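PDB 5IKY: oxalate biosynthetic component 1 from Burkholderia thailandensis, which makes oxalate under quorum-sensing control, as a bifunctional enzyme that joins a lyase activity to that of an alpha/beta serine hydrolase. Local coordinates for residues R62-D67 and P107-P112; L268-S273 and N698-N703; V691-R696 and V704-L709. One frame throughout, in Å; residues are numbered along the deposited sequence.

Contact 1. Residues R62-D67 and P107-P112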
loop_
_atom_site.group_PDB
_atom_site.type_symbol
_atom_site.label_atom_id
_atom_site.label_comp_id
_atom_site.label_asym_id
_atom_site.label_seq_id
_atom_site.Cartn_x
_atom_site.Cartn_y
_atom_site.Cartn_z
ATOM N N ARG A 62 -30.013 -5.616 -26.323
ATOM C CA ARG A 62 -30.221 -4.284 -25.773
ATOM C C ARG A 62 -29.122 -3.372 -26.297
ATOM O O ARG A 62 -28.010 -3.362 -25.768
ATOM C CB ARG A 62 -30.218 -4.310 -24.243
ATOM C CG ARG A 62 -30.386 -2.943 -23.590
ATOM C CD ARG A 62 -31.800 -2.403 -23.748
ATOM N NE ARG A 62 -31.980 -1.133 -23.048
ATOM C CZ ARG A 62 -31.963 0.057 -23.639
ATOM N NH1 ARG A 62 -31.787 0.146 -24.950
ATOM N NH2 ARG A 62 -32.130 1.160 -22.920
ATOM N N GLU A 63 -29.428 -2.621 -27.350
ATOM C CA GLU A 63 -28.422 -1.796 -28.006
ATOM C C GLU A 63 -28.803 -0.322 -28.037
ATOM O O GLU A 63 -29.981 0.023 -28.112
ATOM C CB GLU A 63 -28.175 -2.292 -29.432
ATOM C CG GLU A 63 -29.403 -2.258 -30.328
ATOM C CD GLU A 63 -29.064 -2.505 -31.784
ATOM O OE1 GLU A 63 -27.910 -2.233 -32.181
ATOM O OE2 GLU A 63 -29.949 -2.968 -32.534
ATOM N N TYR A 64 -27.789 0.536 -27.981
ATOM C CA TYR A 64 -27.972 1.977 -28.111
ATOM C C TYR A 64 -26.629 2.671 -28.323
ATOM O O TYR A 64 -25.703 2.503 -27.529
ATOM C CB TYR A 64 -28.670 2.556 -26.876
ATOM C CG TYR A 64 -28.955 4.040 -26.971
ATOM C CD1 TYR A 64 -30.073 4.509 -27.645
ATOM C CD2 TYR A 64 -28.106 4.971 -26.382
ATOM C CE1 TYR A 64 -30.341 5.866 -27.734
ATOM C CE2 TYR A 64 -28.365 6.327 -26.466
ATOM C CZ TYR A 64 -29.482 6.767 -27.143
ATOM O OH TYR A 64 -29.743 8.115 -27.229
ATOM N N GLY A 65 -26.529 3.439 -29.404
ATOM C CA GLY A 65 -25.372 4.282 -29.649
ATOM C C GLY A 65 -24.328 3.723 -30.599
ATOM O O GLY A 65 -23.261 4.311 -30.756
ATOM N N TYR A 66 -24.629 2.605 -31.251
ATOM C CA TYR A 66 -23.629 1.928 -32.077
ATOM C C TYR A 66 -23.924 1.962 -33.575
ATOM O O TYR A 66 -23.271 1.262 -34.351
ATOM C CB TYR A 66 -23.477 0.474 -31.622
ATOM C CG TYR A 66 -22.654 0.327 -30.369
ATOM C CD1 TYR A 66 -21.268 0.261 -30.432
ATOM C CD2 TYR A 66 -23.256 0.266 -29.121
ATOM C CE1 TYR A 66 -20.506 0.131 -29.290
ATOM C CE2 TYR A 66 -22.502 0.134 -27.972
ATOM C CZ TYR A 66 -21.126 0.069 -28.062
ATOM O OH TYR A 66 -20.368 -0.062 -26.921
ATOM N N ASP A 67 -24.893 2.780 -33.979
ATOM C CA ASP A 67 -25.285 2.863 -35.383
ATOM C C ASP A 67 -24.333 3.728 -36.208
ATOM O O ASP A 67 -23.754 4.690 -35.709
ATOM C CB ASP A 67 -26.709 3.412 -35.506
ATOM C CG ASP A 67 -27.750 2.482 -34.914
ATOM O OD1 ASP A 67 -27.654 1.257 -35.138
ATOM O OD2 ASP A 67 -28.667 2.974 -34.224
ATOM N N PRO A 107 -34.756 2.640 -26.523
ATOM C CA PRO A 107 -34.683 3.574 -25.392
ATOM C C PRO A 107 -33.253 4.005 -25.084
ATOM O O PRO A 107 -32.333 3.190 -25.160
ATOM C CB PRO A 107 -35.262 2.764 -24.232
ATOM C CG PRO A 107 -36.201 1.822 -24.879
ATOM C CD PRO A 107 -35.579 1.461 -26.200
ATOM N N SER A 108 -33.077 5.277 -24.746
ATOM C CA SER A 108 -31.764 5.807 -24.410
ATOM C C SER A 108 -31.296 5.279 -23.062
ATOM O O SER A 108 -32.025 4.564 -22.378
ATOM C CB SER A 108 -31.788 7.335 -24.388
ATOM O OG SER A 108 -32.399 7.810 -23.202
ATOM N N LEU A 109 -30.077 5.644 -22.685
ATOM C CA LEU A 109 -29.527 5.244 -21.397
ATOM C C LEU A 109 -29.549 6.387 -20.394
ATOM O O LEU A 109 -28.613 6.549 -19.610
ATOM C CB LEU A 109 -28.099 4.730 -21.572
ATOM C CG LEU A 109 -27.969 3.527 -22.508
ATOM C CD1 LEU A 109 -26.523 3.140 -22.672
ATOM C CD2 LEU A 109 -28.778 2.360 -21.973
ATOM N N ALA A 110 -30.618 7.178 -20.429
ATOM C CA ALA A 110 -30.791 8.293 -19.502
ATOM C C ALA A 110 -30.822 7.787 -18.084
ATOM O O ALA A 110 -30.419 8.462 -17.150
ATOM C CB ALA A 110 -32.070 9.047 -19.806
ATOM N N GLN A 111 -31.305 6.562 -17.959
ATOM C CA GLN A 111 -31.495 5.926 -16.675
ATOM C C GLN A 111 -30.938 4.503 -16.838
ATOM O O GLN A 111 -31.330 3.785 -17.766
ATOM C CB GLN A 111 -32.980 6.100 -16.312
ATOM C CG GLN A 111 -33.408 6.655 -14.900
ATOM C CD GLN A 111 -32.492 7.779 -14.232
ATOM O OE1 GLN A 111 -32.777 8.244 -13.097
ATOM N NE2 GLN A 111 -31.304 7.981 -14.795
ATOM N N PRO A 112 -29.914 4.159 -16.011
ATOM C CA PRO A 112 -29.146 2.917 -16.214
ATOM C C PRO A 112 -30.017 1.676 -16.299
ATOM O O PRO A 112 -30.913 1.541 -15.475
ATOM C CB PRO A 112 -28.247 2.848 -14.981
ATOM C CG PRO A 112 -28.076 4.238 -14.549
ATOM C CD PRO A 112 -29.367 4.961 -14.893
#

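Contact 2. Residues L268-S273 and N698-N703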
loop_
_atom_site.group_PDB
_atom_site.type_symbol
_atom_site.label_atom_id
_atom_site.label_comp_id
_atom_site.label_asym_id
_atom_site.label_seq_id
_atom_site.Cartn_x
_atom_site.Cartn_y
_atom_site.Cartn_z
ATOM N N LEU A 268 8.721 -1.018 -8.860
ATOM C CA LEU A 268 9.803 -0.797 -7.902
ATOM C C LEU A 268 9.639 0.541 -7.178
ATOM O O LEU A 268 10.007 0.673 -6.011
ATOM C CB LEU A 268 11.161 -0.848 -8.602
ATOM C CG LEU A 268 11.660 -2.201 -9.111
ATOM C CD1 LEU A 268 12.934 -2.007 -9.906
ATOM C CD2 LEU A 268 11.888 -3.174 -7.965
ATOM N N ASP A 269 9.087 1.529 -7.879
ATOM C CA ASP A 269 8.847 2.854 -7.307
ATOM C C ASP A 269 7.608 2.892 -6.417
ATOM O O ASP A 269 7.642 3.434 -5.311
ATOM C CB ASP A 269 8.699 3.900 -8.414
ATOM C CG ASP A 269 10.020 4.533 -8.807
ATOM O OD1 ASP A 269 10.915 4.635 -7.943
ATOM O OD2 ASP A 269 10.153 4.948 -9.978
ATOM N N LEU A 270 6.513 2.321 -6.909
ATOM C CA LEU A 270 5.226 2.396 -6.225
ATOM C C LEU A 270 5.032 1.276 -5.205
ATOM O O LEU A 270 4.307 1.441 -4.222
ATOM C CB LEU A 270 4.090 2.366 -7.250
ATOM C CG LEU A 270 3.984 3.559 -8.203
ATOM C CD1 LEU A 270 2.916 3.314 -9.255
ATOM C CD2 LEU A 270 3.672 4.821 -7.426
ATOM N N GLU A 271 5.670 0.135 -5.448
ATOM C CA GLU A 271 5.529 -1.028 -4.574
ATOM C C GLU A 271 6.886 -1.672 -4.275
ATOM O O GLU A 271 7.146 -2.793 -4.708
ATOM C CB GLU A 271 4.593 -2.059 -5.212
ATOM C CG GLU A 271 3.235 -1.509 -5.640
ATOM C CD GLU A 271 2.295 -1.280 -4.469
ATOM O OE1 GLU A 271 2.555 -1.820 -3.373
ATOM O OE2 GLU A 271 1.293 -0.557 -4.647
ATOM N N PRO A 272 7.744 -0.968 -3.516
ATOM C CA PRO A 272 9.147 -1.354 -3.301
ATOM C C PRO A 272 9.347 -2.725 -2.653
ATOM O O PRO A 272 10.354 -3.382 -2.924
ATOM C CB PRO A 272 9.675 -0.254 -2.368
ATOM C CG PRO A 272 8.728 0.883 -2.521
ATOM C CD PRO A 272 7.395 0.260 -2.780
ATOM N N SER A 273 8.414 -3.150 -1.807
ATOM C CA SER A 273 8.581 -4.398 -1.066
ATOM C C SER A 273 7.949 -5.595 -1.770
ATOM O O SER A 273 8.238 -6.744 -1.431
ATOM C CB SER A 273 7.997 -4.260 0.341
ATOM O OG SER A 273 8.691 -3.269 1.081
ATOM N N ASN A 698 6.510 5.711 -0.593
ATOM C CA ASN A 698 6.744 5.255 -1.953
ATOM C C ASN A 698 6.824 6.482 -2.863
ATOM O O ASN A 698 6.660 7.609 -2.396
ATOM C CB ASN A 698 5.658 4.279 -2.410
ATOM C CG ASN A 698 4.269 4.879 -2.356
ATOM O OD1 ASN A 698 4.048 5.918 -1.734
ATOM N ND2 ASN A 698 3.318 4.213 -2.999
ATOM N N SER A 699 7.073 6.264 -4.149
ATOM C CA SER A 699 7.434 7.349 -5.060
ATOM C C SER A 699 6.422 8.498 -5.146
ATOM O O SER A 699 6.815 9.652 -5.311
ATOM C CB SER A 699 7.680 6.781 -6.460
ATOM O OG SER A 699 6.568 6.028 -6.910
ATOM N N ASP A 700 5.132 8.198 -5.026
ATOM C CA ASP A 700 4.114 9.239 -5.170
ATOM C C ASP A 700 3.271 9.440 -3.909
ATOM O O ASP A 700 2.151 9.954 -3.976
ATOM C CB ASP A 700 3.206 8.926 -6.363
ATOM C CG ASP A 700 2.287 7.754 -6.105
ATOM O OD1 ASP A 700 2.601 6.927 -5.223
ATOM O OD2 ASP A 700 1.244 7.654 -6.785
ATOM N N TYR A 701 3.816 9.023 -2.769
ATOM C CA TYR A 701 3.183 9.216 -1.464
ATOM C C TYR A 701 1.820 8.529 -1.373
ATOM O O TYR A 701 0.876 9.076 -0.802
ATOM C CB TYR A 701 3.053 10.713 -1.157
ATOM C CG TYR A 701 4.385 11.430 -1.188
ATOM C CD1 TYR A 701 5.176 11.509 -0.051
ATOM C CD2 TYR A 701 4.861 12.009 -2.358
ATOM C CE1 TYR A 701 6.399 12.149 -0.074
ATOM C CE2 TYR A 701 6.084 12.653 -2.389
ATOM C CZ TYR A 701 6.848 12.719 -1.244
ATOM O OH TYR A 701 8.064 13.361 -1.265
ATOM N N SER A 702 1.738 7.323 -1.930
ATOM C CA SER A 702 0.519 6.518 -1.883
ATOM C C SER A 702 0.523 5.570 -0.693
ATOM O O SER A 702 -0.520 5.058 -0.291
ATOM C CB SER A 702 0.358 5.704 -3.170
ATOM O OG SER A 702 0.385 6.529 -4.316
ATOM N N ASN A 703 1.706 5.328 -0.141
ATOM C CA ASN A 703 1.864 4.294 0.870
ATOM C C ASN A 703 3.127 4.497 1.701
ATOM O O ASN A 703 4.005 5.279 1.333
ATOM C CB ASN A 703 1.886 2.917 0.199
ATOM C CG ASN A 703 1.570 1.787 1.159
ATOM O OD1 ASN A 703 0.894 1.982 2.170
ATOM N ND2 ASN A 703 2.066 0.594 0.848
#

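Contact 3. Residues V691-R696 and V704-L709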
loop_
_atom_site.group_PDB
_atom_site.type_symbol
_atom_site.label_atom_id
_atom_site.label_comp_id
_atom_site.label_asym_id
_atom_site.label_seq_id
_atom_site.Cartn_x
_atom_site.Cartn_y
_atom_site.Cartn_z
ATOM N N VAL A 691 18.761 7.094 8.853
ATOM C CA VAL A 691 17.589 7.339 9.690
ATOM C C VAL A 691 16.335 7.580 8.852
ATOM O O VAL A 691 15.234 7.688 9.389
ATOM C CB VAL A 691 17.800 8.540 10.629
ATOM C CG1 VAL A 691 18.903 8.241 11.634
ATOM C CG2 VAL A 691 18.116 9.795 9.829
ATOM N N GLY A 692 16.511 7.660 7.536
ATOM C CA GLY A 692 15.396 7.857 6.627
ATOM C C GLY A 692 14.909 6.570 5.985
ATOM O O GLY A 692 13.885 6.558 5.303
ATOM N N ILE A 693 15.645 5.481 6.194
ATOM C CA ILE A 693 15.250 4.183 5.651
ATOM C C ILE A 693 13.965 3.633 6.296
ATOM O O ILE A 693 13.071 3.180 5.579
ATOM C CB ILE A 693 16.384 3.144 5.794
ATOM C CG1 ILE A 693 17.594 3.563 4.957
ATOM C CG2 ILE A 693 15.907 1.757 5.370
ATOM C CD1 ILE A 693 18.790 2.655 5.127
ATOM N N PRO A 694 13.853 3.670 7.641
ATOM C CA PRO A 694 12.585 3.167 8.184
ATOM C C PRO A 694 11.410 4.079 7.852
ATOM O O PRO A 694 11.574 5.299 7.839
ATOM C CB PRO A 694 12.827 3.138 9.700
ATOM C CG PRO A 694 14.302 3.239 9.870
ATOM C CD PRO A 694 14.779 4.058 8.718
ATOM N N CYS A 695 10.253 3.484 7.581
ATOM C CA CYS A 695 9.011 4.222 7.354
ATOM C C CYS A 695 9.130 5.240 6.219
ATOM O O CYS A 695 8.808 6.416 6.381
ATOM C CB CYS A 695 8.574 4.909 8.645
ATOM S SG CYS A 695 8.389 3.764 10.029
ATOM N N ARG A 696 9.596 4.763 5.070
ATOM C CA ARG A 696 9.712 5.565 3.859
ATOM C C ARG A 696 8.358 5.763 3.180
ATOM O O ARG A 696 7.427 4.986 3.393
ATOM C CB ARG A 696 10.670 4.888 2.875
ATOM C CG ARG A 696 12.066 5.455 2.804
ATOM C CD ARG A 696 12.879 4.662 1.787
ATOM N NE ARG A 696 12.144 4.475 0.537
ATOM C CZ ARG A 696 12.021 3.313 -0.099
ATOM N NH1 ARG A 696 12.591 2.219 0.389
ATOM N NH2 ARG A 696 11.331 3.243 -1.230
ATOM N N VAL A 704 3.206 3.792 2.825
ATOM C CA VAL A 704 4.386 3.827 3.676
ATOM C C VAL A 704 5.045 2.453 3.695
ATOM O O VAL A 704 4.381 1.443 3.924
ATOM C CB VAL A 704 4.037 4.258 5.115
ATOM C CG1 VAL A 704 5.301 4.442 5.934
ATOM C CG2 VAL A 704 3.223 5.545 5.099
ATOM N N VAL A 705 6.352 2.417 3.449
ATOM C CA VAL A 705 7.079 1.154 3.368
ATOM C C VAL A 705 8.143 1.044 4.457
ATOM O O VAL A 705 8.386 2.001 5.192
ATOM C CB VAL A 705 7.744 0.982 1.988
ATOM C CG1 VAL A 705 6.743 1.269 0.880
ATOM C CG2 VAL A 705 8.946 1.895 1.860
ATOM N N ASN A 706 8.769 -0.129 4.546
ATOM C CA ASN A 706 9.789 -0.428 5.554
ATOM C C ASN A 706 9.280 -0.226 6.977
ATOM O O ASN A 706 9.954 0.379 7.812
ATOM C CB ASN A 706 11.045 0.417 5.325
ATOM C CG ASN A 706 11.726 0.104 4.007
ATOM O OD1 ASN A 706 11.543 -0.976 3.443
ATOM N ND2 ASN A 706 12.527 1.046 3.512
ATOM N N LEU A 707 8.087 -0.747 7.244
ATOM C CA LEU A 707 7.467 -0.637 8.559
ATOM C C LEU A 707 7.961 -1.723 9.507
ATOM O O LEU A 707 7.772 -1.634 10.720
ATOM C CB LEU A 707 5.946 -0.713 8.434
ATOM C CG LEU A 707 5.296 0.393 7.607
ATOM C CD1 LEU A 707 3.807 0.137 7.445
ATOM C CD2 LEU A 707 5.544 1.735 8.268
ATOM N N GLY A 708 8.595 -2.747 8.947
ATOM C CA GLY A 708 9.051 -3.883 9.726
ATOM C C GLY A 708 10.224 -3.575 10.636
ATOM O O GLY A 708 10.351 -4.163 11.710
ATOM N N LEU A 709 11.078 -2.649 10.209
ATOM C CA LEU A 709 12.279 -2.291 10.963
ATOM C C LEU A 709 11.972 -1.841 12.394
ATOM O O LEU A 709 12.787 -2.038 13.295
ATOM C CB LEU A 709 13.053 -1.193 10.232
ATOM C CG LEU A 709 13.567 -1.555 8.837
ATOM C CD1 LEU A 709 14.265 -0.365 8.195
ATOM C CD2 LEU A 709 14.501 -2.761 8.897
#

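Contact 1. Residues R62-D67 and P107-P112
Tyr64 and Ser108 are the nearest CA pair across the two segments, 6.5 Å apart, and no backbone hydrogen bond joins the segments. Residues 62-64 end the middle strand of a three-stranded antiparallel sheet in the N-terminal domain. The irregular segment 107-112 packs beside the end of this strand and meets the side chains of Arg62 and Tyr64. Glu63 turns away and pairs with Arg102.

The Tyr64 ring lies over the backbone of Ser108. Tyr64 CG is anti to the backbone N (chi1 -177°), beside the carbonyl carbon. Ser108 CA sits 3.7 Å from the centroid of the Tyr64 ring, a CH-pi contact over the face. Ser108 CB touches Tyr64 OH at 3.6 Å. Leu109 slides past the ring in the opposite direction, with Leu109 CG 4.1 Å from Tyr64 CD2, and it also rests on Ile156 of the adjacent strand.

Arg62 supplies the polar part. Its guanidinium meets the loop edge-on, with both carbonyls near its plane. A weak bond of 3.4 Å runs from Arg62 NH2 to Ser108 O. The firmer grip is on one oxygen, Pro107 O, which takes Arg62 NH1 at 3.1 Å, tilted slightly from the carbonyl plane, and Arg62 NH2 at 3.0 Å, well above it.

Contact 2. Residues L268-S273 and N698-N703
Leu270, Ser699 and Asn698 carry this contact. Leu270 is the last residue of helix 257-270, and the other two begin a type I beta turn, Asn698 to Tyr701, in the connection between strands 696-697 and 704-705. The backbones come close: the CA atoms of Leu270 and Asn698 are 5.4 Å apart.

Leu270 meets the turn with its carbonyl and with a methyl. Leu270 O accepts Asn698 ND2 at 3.2 Å. That bond is nearly straight (168°), and it lies in the planes of both the carbonyl and the amide, on a lone pair of the oxygen. The CD2 methyl of Leu270 reaches the next residues of the turn. Leu270 CD2 touches Ser699 OG at 3.2 Å and also lies against the carboxylate of Asp700, whose side chain crosses that of Leu270 at about a right angle.

Ser699 meets the preceding helix residue, Asp269. Ser699 N gives a hydrogen bond of 3.1 Å to Asp269 O, with the donor above the carbonyl plane. Ser699 CB packs 3.6 Å from Asp269 CB.

Asn698 uses both halves of its amide. While ND2 is given to the helix, OD1 turns back into its own loop. There Asn698 OD1 accepts Ser702 N at 2.7 Å and Asn703 N at 2.9 Å. These bonds probably help set the rotation of the amide, with its N-H directed at the helix.

Beyond the helix, Pro272 CD rests 4.4 Å from Asn698 CB. The two final helix carbonyls, of Asp269 and Leu270, thus take donors from a distant turn. It is an interdomain contact, joining a helix end of the TIM-barrel-like region to the hairpin connection of the cap region.

Contact 3. Residues V691-R696 and V704-L709
Leu709 CD1 is the apolar centre, which touches both Ile693 and Pro694. Leu709 CD1 lies 3.9 Å from Ile693 CG2 and 4.0 Å from Pro694 CG. The Leu709 side chain crosses the proline at about a right angle. Phe535 of helix 530-541 touches both Pro694 and Leu709, closing this group against a neighbouring helix.

A second apolar pair lies at Cys695. Cys695 SG is anti to the carbonyl carbon (chi1 -56°) and meets Leu707 CD2 at 3.9 Å. Leu1001 of helix 998-1002 contacts both residues.

Further out the backbones join as a two-stranded antiparallel hairpin of the cap region. Arg696 and Val705 form a hydrogen-bonded pair: Val705 N gives a short bond of 2.8 Å to Arg696 O, while the return bond from Arg696 N to Val705 O is weak. The pairing goes on past the strands, where Cys695 N donates to Asn706 O at 3.1 Å. Both Cys695 and Asn706 have left-handed helical backbone angles, so the two chains leave regular strand geometry at facing positions.

The side chains of the pair lie on the same face of the hairpin. Val705 CG2 packs against Arg696 CB and sits 3.9 Å above the Arg696 guanidinium plane, over its centre.

Asn706 forms the polar edge. Asn706 ND2 donates to Ile693 O at 3.0 Å, with that oxygen close to the amide plane. Asn706 ND2 and Arg696 NH1 are also 3.3 Å apart, but both are donors and do not bond to each other. Asp531 OD2 accepts from both, in a salt bridge with the arginine and a hydrogen bond with the amide. The carboxylate thus probably offsets the arginine charge at this polar edge, and it holds two donors side by side.

Contact 1 stands apart, in the N-terminal domain, with its centre about 41 Å from that of contact 2 and about 51 Å from that of contact 3. It is a surface contact, made by an aromatic face and an arginine gripping loop carbonyls. Contacts 2 and 3 are neighbours and share one hairpin. Contact 3 is buried and joins the hairpin's own strands, mixing apolar side chains with backbone pairing. Contact 2 is partly exposed, at the boundary of two regions, and ties the hairpin connection to a helix end, largely through carbonyl bonds. They touch where Pro272 CG meets Arg696 NH2 at 3.7 Å. Glu519 also spans them, hydrogen-bonding Asn706 N and, weakly, Ser273 OG.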